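Local coordinates for type IV secretion system protein VirB11 (PDB 2GZA), which hydrolyses ATP as the hexameric cytoplasmic ATPase of the Brucella suis VirB type IV secretion system, at the interface of chains A and B. Numbering follows the deposited sequence. Chains: chain A/B, Type IV secretion system protein VirB11.

Contact 1: the interface of chains A and B. Residues chain A 120, 252, 277; chain B 184-185.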
# COMPACT_ATOMS: atom_id res chain seq x y z
N ARG A 120 10.11 36.81 -11.67
CA ARG A 120 10.94 36.95 -10.47
C ARG A 120 12.43 36.99 -10.82
O ARG A 120 13.00 36.00 -11.28
CB ARG A 120 10.63 35.84 -9.46
CG ARG A 120 11.24 36.05 -8.08
CD ARG A 120 10.51 35.26 -7.00
NE ARG A 120 11.13 35.40 -5.67
CZ ARG A 120 12.25 34.78 -5.29
NH1 ARG A 120 12.90 33.97 -6.11
NH2 ARG A 120 12.73 34.98 -4.07
N LYS A 252 4.34 34.96 -6.36
CA LYS A 252 4.56 36.05 -5.39
C LYS A 252 3.32 36.71 -4.73
O LYS A 252 3.26 37.94 -4.60
CB LYS A 252 5.49 37.11 -6.00
CG LYS A 252 6.22 38.00 -5.01
CD LYS A 252 7.11 37.20 -4.08
CE LYS A 252 7.79 38.13 -3.10
NZ LYS A 252 8.43 37.35 -2.02
N HIS A 277 3.65 30.89 3.19
CA HIS A 277 2.52 31.70 2.72
C HIS A 277 1.44 31.79 3.80
O HIS A 277 0.65 30.86 3.98
CB HIS A 277 1.93 31.14 1.42
CG HIS A 277 2.82 31.34 0.24
ND1 HIS A 277 3.35 30.29 -0.48
CD2 HIS A 277 3.29 32.47 -0.34
CE1 HIS A 277 4.10 30.77 -1.46
NE2 HIS A 277 4.08 32.09 -1.40
N THR B 184 9.34 32.71 0.78
CA THR B 184 9.87 33.20 -0.49
C THR B 184 10.10 34.71 -0.43
O THR B 184 9.24 35.49 0.00
CB THR B 184 9.00 32.86 -1.74
OG1 THR B 184 8.50 31.52 -1.65
CG2 THR B 184 9.83 32.96 -3.02
N GLY B 185 11.28 35.11 -0.87
CA GLY B 185 11.69 36.50 -0.87
C GLY B 185 12.07 36.99 0.51
O GLY B 185 11.86 38.14 0.84
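A:Lys252 and A:Arg120 reach from one subunit to B:Thr184 and B:Gly185 in the P-loop (Walker A motif) of the next, a worked example of a nucleotide-binding loop lying against a neighbouring chain. Each of the two basic side chains addresses a different part of the loop. A:Lys252 approaches end-on: its chain bends once, at chi2 (60°), and then runs on nearly straight, bringing the terminal amine NZ to the backbone carbonyl of B:Thr184, with 2.9 Å between NZ and O in a hydrogen bond. The lysine meets main chain, not the threonine side chain.

A:Arg120, at the end of strand 116-120, uses the flat of its guanidinium. The methyl CG2 of B:Thr184 lies 3.5 Å above one face, displaced toward the rim and 3.8 Å from CZ of A:Arg120, while CA of B:Gly185 meets the edge of the same group in its plane. NH2 of A:Arg120 passes 3.5 Å from the amide N of B:Gly185; both are donors, so the approach is one of proximity.

B:Thr184 turns its two branches apart. CG2 stands anti to its own backbone N and faces the arginine, whereas OG1 lies on the side of the imidazole of A:His277 without being aimed at it, 4.5 Å from NE2. Basic groups brought this close to a Walker A loop may influence bound phosphate from the adjacent subunit, although the structure alone does not show such a role.

Contact 2: the interface of chains A and B. Residues chain A 129-130, 133, 138; chain B 164-165, 168, 340.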
# COMPACT_ATOMS: atom_id res chain seq x y z
N LEU A 129 28.86 37.87 6.76
CA LEU A 129 28.22 37.74 8.07
C LEU A 129 28.44 38.99 8.91
O LEU A 129 27.58 39.36 9.70
CB LEU A 129 28.71 36.50 8.83
CG LEU A 129 28.26 35.08 8.46
CD1 LEU A 129 28.98 34.10 9.38
CD2 LEU A 129 26.76 34.90 8.56
N GLU A 130 29.60 39.63 8.75
CA GLU A 130 29.85 40.92 9.40
C GLU A 130 28.89 42.03 8.96
O GLU A 130 28.41 42.79 9.79
CB GLU A 130 31.31 41.35 9.26
CG GLU A 130 32.20 40.84 10.36
CD GLU A 130 32.69 39.42 10.14
OE1 GLU A 130 32.43 38.86 9.06
OE2 GLU A 130 33.36 38.86 11.03
N ALA A 133 25.62 41.47 10.62
CA ALA A 133 25.69 41.85 12.03
C ALA A 133 25.37 43.33 12.24
O ALA A 133 24.55 43.66 13.10
CB ALA A 133 27.05 41.52 12.60
N PHE A 138 21.18 39.70 13.76
CA PHE A 138 21.23 38.69 14.82
C PHE A 138 20.62 39.18 16.13
O PHE A 138 20.78 38.53 17.16
CB PHE A 138 22.66 38.22 15.03
CG PHE A 138 23.32 37.75 13.79
CD1 PHE A 138 24.28 38.53 13.17
CD2 PHE A 138 22.98 36.52 13.23
CE1 PHE A 138 24.91 38.09 12.01
CE2 PHE A 138 23.59 36.07 12.07
CZ PHE A 138 24.56 36.86 11.46
N TYR B 164 25.05 34.22 17.67
CA TYR B 164 24.57 33.52 16.49
C TYR B 164 25.46 33.69 15.26
O TYR B 164 25.58 32.77 14.45
CB TYR B 164 23.14 33.92 16.17
CG TYR B 164 22.16 33.53 17.26
CD1 TYR B 164 21.76 34.46 18.21
CD2 TYR B 164 21.65 32.24 17.33
CE1 TYR B 164 20.87 34.10 19.22
CE2 TYR B 164 20.76 31.88 18.32
CZ TYR B 164 20.38 32.81 19.26
OH TYR B 164 19.49 32.46 20.25
N MET B 165 26.10 34.86 15.13
CA MET B 165 27.06 35.07 14.06
C MET B 165 28.24 34.10 14.15
O MET B 165 28.56 33.45 13.17
CB MET B 165 27.55 36.52 14.01
CG MET B 165 28.35 36.82 12.73
SD MET B 165 29.27 38.37 12.74
CE MET B 165 30.60 37.98 13.88
N LEU B 168 27.16 30.47 13.40
CA LEU B 168 27.02 30.16 11.99
C LEU B 168 28.36 30.02 11.29
O LEU B 168 28.53 29.11 10.48
CB LEU B 168 26.14 31.19 11.29
CG LEU B 168 24.66 31.18 11.65
CD1 LEU B 168 23.95 32.32 10.93
CD2 LEU B 168 24.01 29.84 11.34
N ILE B 340 16.96 36.95 11.55
CA ILE B 340 16.85 35.54 11.89
C ILE B 340 15.91 35.39 13.08
O ILE B 340 16.09 36.04 14.10
CB ILE B 340 18.25 34.93 12.20
CG1 ILE B 340 19.08 34.83 10.91
CG2 ILE B 340 18.13 33.56 12.86
CD1 ILE B 340 20.54 34.48 11.11
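B:Met165 and A:Phe138 form the centre of an apolar contact in the subunit interface of the VirB11 ATPase hexamer, where A:Phe138 is a plug set against helix 164-173 of the neighbour, beside the short helix 129-134 of its own chain. Ring contacts come first. CB of B:Met165 sits over one face of the A:Phe138 ring in a CH-pi contact, 3.9 Å from the centroid and shifted toward the CE1 side of the rim. The methionine CG is anti to its backbone N (chi1 -169°), which carries the chain out past the CE1 rim toward A:Leu129.

Aliphatic contacts gather round the opposite rim of the phenyl group. CD1 of B:Ile340 comes to 3.6 Å from CE2 of A:Phe138, beyond the rim and tilted to the side of the ring plane opposite the methionine. Near the ring's edge, CD1 of B:Leu168 is 3.9 Å from the same CE2, and CB of B:Tyr164 borders CD2, its phenol directed away.

Sulfur contacts complete the set. SD of B:Met165 lies 3.9 Å from CB of A:Ala133 and 3.6 Å from the carbonyl O of A:Leu129. A bend at chi3 (72°) turns the terminal methyl CE toward OE2 of A:Glu130, 4.1 Å away; the two side chains cross at about a right angle.

Contact 3: the interface of chains A and B. Residues chain A 267, 271, 309, 313, 317; chain B 294, 298, 301, 311.
Helix 311-321 belongs to the ATPase core of VirB11, and where two subunits meet it takes part from both sides: A:Ile313 of one copy lies over the phenol ring of B:Tyr311 of the other, an instance of one helix contributing to both sides of a subunit interface. The CG2 methyl of A:Ile313 is 3.8 Å from the ring centroid, a CH-pi contact displaced toward CZ, while CG1 and CD1 spread along the CD2-CE2 side. CD2 of A:Leu309 meets the same face near the other rim, 3.6 Å from CD1 of B:Tyr311, and also touches CD1 of B:Leu301 at 3.8 Å.

The hydroxyl of B:Tyr311 donates a hydrogen bond within its own chain, 2.7 Å from OH to OE1 of B:Glu294. It arrives 47° out of the carboxylate plane and restrains the orientation of the ring. The aliphatic part of B:Glu294 meets A:Leu317 tip to tip, with CG 3.3 Å from CD1 of the leucine.

On helix 289-300, B:Leu298 points into a fork between two side chains of helix 265-274. With CG anti to the backbone N (chi1 176°), the ring of A:Tyr267 is held out from its helix and its phenol end meets the leucine tip to tip, CZ lying 3.7 Å from CG of B:Leu298. Beside it, OD1 of A:Asn271 faces CD2 of B:Leu298 at 3.4 Å. Together these mainly apolar contacts join neighbouring ATPase cores in the hexamer.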
# COMPACT_ATOMS: atom_id res chain seq x y z
N TYR A 267 -3.88 18.81 1.11
CA TYR A 267 -2.48 18.49 1.30
C TYR A 267 -1.58 19.59 0.72
O TYR A 267 -0.62 20.00 1.35
CB TYR A 267 -2.17 17.15 0.65
CG TYR A 267 -0.72 16.77 0.72
CD1 TYR A 267 -0.19 16.18 1.87
CD2 TYR A 267 0.13 17.00 -0.36
CE1 TYR A 267 1.14 15.84 1.94
CE2 TYR A 267 1.47 16.66 -0.30
CZ TYR A 267 1.97 16.08 0.86
OH TYR A 267 3.29 15.73 0.92
N ASN A 271 0.93 22.31 2.50
CA ASN A 271 2.28 22.45 1.98
C ASN A 271 2.63 23.90 1.64
O ASN A 271 3.73 24.36 1.93
CB ASN A 271 2.41 21.58 0.74
CG ASN A 271 3.78 20.97 0.61
OD1 ASN A 271 4.65 21.15 1.46
ND2 ASN A 271 3.97 20.23 -0.45
N LEU A 309 1.20 9.72 5.06
CA LEU A 309 1.30 10.30 6.39
C LEU A 309 0.43 9.53 7.37
O LEU A 309 -0.74 9.28 7.10
CB LEU A 309 0.88 11.78 6.37
CG LEU A 309 1.60 12.73 5.41
CD1 LEU A 309 0.88 14.05 5.33
CD2 LEU A 309 3.05 12.93 5.82
N ILE A 313 0.10 12.49 12.20
CA ILE A 313 0.96 13.46 11.53
C ILE A 313 0.13 14.46 10.73
O ILE A 313 0.43 15.67 10.72
CB ILE A 313 2.01 12.75 10.64
CG1 ILE A 313 2.96 11.88 11.48
CG2 ILE A 313 2.77 13.76 9.77
CD1 ILE A 313 3.62 12.59 12.68
N LEU A 317 -0.02 18.41 11.36
CA LEU A 317 0.19 19.37 10.29
C LEU A 317 -0.89 20.42 10.22
O LEU A 317 -0.61 21.59 10.00
CB LEU A 317 0.29 18.68 8.93
CG LEU A 317 1.67 18.59 8.30
CD1 LEU A 317 2.38 19.95 8.40
CD2 LEU A 317 2.48 17.50 8.96
N GLU B 294 9.21 19.48 8.50
CA GLU B 294 7.88 19.07 8.09
C GLU B 294 7.76 19.05 6.57
O GLU B 294 7.28 18.07 6.01
CB GLU B 294 6.85 19.99 8.72
CG GLU B 294 5.59 19.30 9.07
CD GLU B 294 5.70 18.38 10.28
OE1 GLU B 294 5.27 17.21 10.18
OE2 GLU B 294 6.21 18.81 11.33
N LEU B 298 7.78 15.85 3.39
CA LEU B 298 6.83 15.81 2.29
C LEU B 298 7.55 15.69 0.96
O LEU B 298 7.08 15.02 0.05
CB LEU B 298 5.96 17.06 2.30
CG LEU B 298 4.67 17.09 3.13
CD1 LEU B 298 4.66 16.12 4.30
CD2 LEU B 298 4.39 18.53 3.60
N LEU B 301 8.71 12.07 0.40
CA LEU B 301 7.59 11.25 -0.04
C LEU B 301 7.26 11.38 -1.52
O LEU B 301 6.43 10.63 -2.04
CB LEU B 301 6.36 11.54 0.83
CG LEU B 301 6.47 11.12 2.29
CD1 LEU B 301 5.35 11.74 3.10
CD2 LEU B 301 6.48 9.61 2.45
N TYR B 311 6.97 7.26 7.79
CA TYR B 311 7.17 8.67 8.08
C TYR B 311 8.18 8.88 9.22
O TYR B 311 9.02 9.78 9.14
CB TYR B 311 5.85 9.37 8.37
CG TYR B 311 5.98 10.85 8.64
CD1 TYR B 311 6.00 11.77 7.60
CD2 TYR B 311 6.10 11.32 9.94
CE1 TYR B 311 6.13 13.13 7.86
CE2 TYR B 311 6.23 12.66 10.20
CZ TYR B 311 6.25 13.57 9.16
OH TYR B 311 6.38 14.91 9.45

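Contact 4: the interface of chains A and B. Residues chain A 274, 313, 316-317, 320-321, 353; chain B 290-291, 294, 315.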
# COMPACT_ATOMS: atom_id res chain seq x y z
N ALA A 274 2.73 25.79 5.03
CA ALA A 274 4.00 25.41 5.64
C ALA A 274 5.19 26.11 4.97
O ALA A 274 6.20 26.34 5.60
CB ALA A 274 4.16 23.89 5.61
N ILE A 313 0.10 12.49 12.20
CA ILE A 313 0.96 13.46 11.53
C ILE A 313 0.13 14.46 10.73
O ILE A 313 0.43 15.67 10.72
CB ILE A 313 2.01 12.75 10.64
CG1 ILE A 313 2.96 11.88 11.48
CG2 ILE A 313 2.77 13.76 9.77
CD1 ILE A 313 3.62 12.59 12.68
N ARG A 316 -1.37 16.77 13.17
CA ARG A 316 -0.35 17.68 13.66
C ARG A 316 -0.02 18.77 12.63
O ARG A 316 0.22 19.93 13.00
CB ARG A 316 0.90 16.91 14.03
CG ARG A 316 1.92 17.76 14.75
CD ARG A 316 3.20 17.77 13.98
NE ARG A 316 4.09 16.69 14.40
CZ ARG A 316 5.31 16.89 14.86
NH1 ARG A 316 5.80 18.12 14.97
NH2 ARG A 316 6.06 15.86 15.21
N LEU A 317 -0.02 18.41 11.36
CA LEU A 317 0.19 19.37 10.29
C LEU A 317 -0.89 20.42 10.22
O LEU A 317 -0.61 21.59 10.00
CB LEU A 317 0.29 18.68 8.93
CG LEU A 317 1.67 18.59 8.30
CD1 LEU A 317 2.38 19.95 8.40
CD2 LEU A 317 2.48 17.50 8.96
N LEU A 320 -0.40 22.91 13.01
CA LEU A 320 0.76 23.76 12.80
C LEU A 320 0.47 24.86 11.80
O LEU A 320 1.08 25.92 11.83
CB LEU A 320 1.95 22.95 12.30
CG LEU A 320 2.78 22.19 13.33
CD1 LEU A 320 3.74 21.25 12.62
CD2 LEU A 320 3.53 23.14 14.26
N VAL A 321 -0.49 24.59 10.93
CA VAL A 321 -0.75 25.44 9.78
C VAL A 321 -2.03 26.27 9.92
O VAL A 321 -2.09 27.41 9.46
CB VAL A 321 -0.76 24.59 8.49
CG1 VAL A 321 -1.69 25.14 7.44
CG2 VAL A 321 0.66 24.45 7.95
N LEU A 353 3.70 21.96 20.00
CA LEU A 353 3.77 21.01 18.88
C LEU A 353 4.30 21.66 17.62
O LEU A 353 5.50 21.91 17.50
CB LEU A 353 2.40 20.36 18.63
N GLU B 290 10.69 24.04 12.51
CA GLU B 290 9.95 22.78 12.54
C GLU B 290 9.22 22.52 11.22
O GLU B 290 9.20 21.38 10.74
CB GLU B 290 8.96 22.76 13.71
CG GLU B 290 8.05 21.53 13.74
CD GLU B 290 7.02 21.59 14.84
OE1 GLU B 290 7.11 22.49 15.70
OE2 GLU B 290 6.11 20.73 14.84
N LEU B 291 8.64 23.57 10.64
CA LEU B 291 8.01 23.46 9.34
C LEU B 291 8.99 23.09 8.23
O LEU B 291 8.58 22.53 7.21
CB LEU B 291 7.22 24.73 8.99
CG LEU B 291 5.91 24.95 9.74
CD1 LEU B 291 5.39 26.36 9.56
CD2 LEU B 291 4.86 23.92 9.32
N GLU B 294 9.21 19.48 8.50
CA GLU B 294 7.88 19.07 8.09
C GLU B 294 7.76 19.05 6.57
O GLU B 294 7.28 18.07 6.01
CB GLU B 294 6.85 19.99 8.72
CG GLU B 294 5.59 19.30 9.07
CD GLU B 294 5.70 18.38 10.28
OE1 GLU B 294 5.27 17.21 10.18
OE2 GLU B 294 6.21 18.81 11.33
N ARG B 315 11.60 11.24 9.14
CA ARG B 315 11.89 12.24 10.16
C ARG B 315 13.18 11.94 10.90
O ARG B 315 13.92 12.85 11.28
CB ARG B 315 10.73 12.35 11.16
CG ARG B 315 9.49 13.02 10.59
CD ARG B 315 9.78 14.40 9.97
NE ARG B 315 10.23 15.36 10.96
CZ ARG B 315 9.44 16.24 11.58
NH1 ARG B 315 8.15 16.32 11.30
NH2 ARG B 315 9.97 17.05 12.47
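A:Leu320 and B:Glu290 pass obliquely where helix 311-321 of one VirB11 ATPase subunit lies against helix 289-300 of its neighbour, an example of a helix contact that is closely packed at its middle and thins toward its margins. In the packed part, CD2 of A:Leu320 is 3.9 Å from the carboxylate carbon CD of B:Glu290, and its CD1 branch lies 3.3 Å from OE2 of that glutamate. Next to it, CD2 of B:Leu291 reaches CB of A:Ala274, at the end of helix 265-274, at 3.8 Å.

The same buried carboxylate takes a charged partner. Bends at chi2 and chi3 turn the guanidinium of A:Arg316 back toward helix 289-300, whereas B:Glu290 extends to meet it. NH1 of the arginine donates to OE2 of B:Glu290 at 2.6 Å, in a salt bridge that is also a hydrogen bond, strongly bent at the hydrogen (116°). The acceptor lies nearly in the guanidinium plane but is approached on its anti side, 34° out of the carboxylate plane, and the two flat groups are turned 73° apart.

On the looser side, A:Val321 is marginal, and a longer salt bridge of 3.7 Å links NH1 of A:Arg316 to OE2 of B:Glu294. That oxygen also receives a weak hydrogen bond from NH1 of the thinly buried B:Arg315 at 3.2 Å; a carboxylate between two arginines may offset their repulsion. The proximity of B:Glu290 to the carbonyl of A:Leu353 is doubtful.

Contacts 3 and 4 form one continuous surface: their centres are about 7 Å apart, and they share A:Ile313, A:Leu317 and B:Glu294, with helices 265-274, 289-300 and 311-321 contributing to both. Contact 1, at the P-loop, lies about 22 Å from contact 3 and 21 Å from contact 4. Contact 2 lies about 23 Å from contact 1 and farther from contacts 4 and 3, at 27 and 31 Å. The same pair of subunits thus meets at separate places, and movement at the nucleotide site could be felt across the interface. Repetition of these contacts would close the six-membered assembly, which persists despite the domain swap.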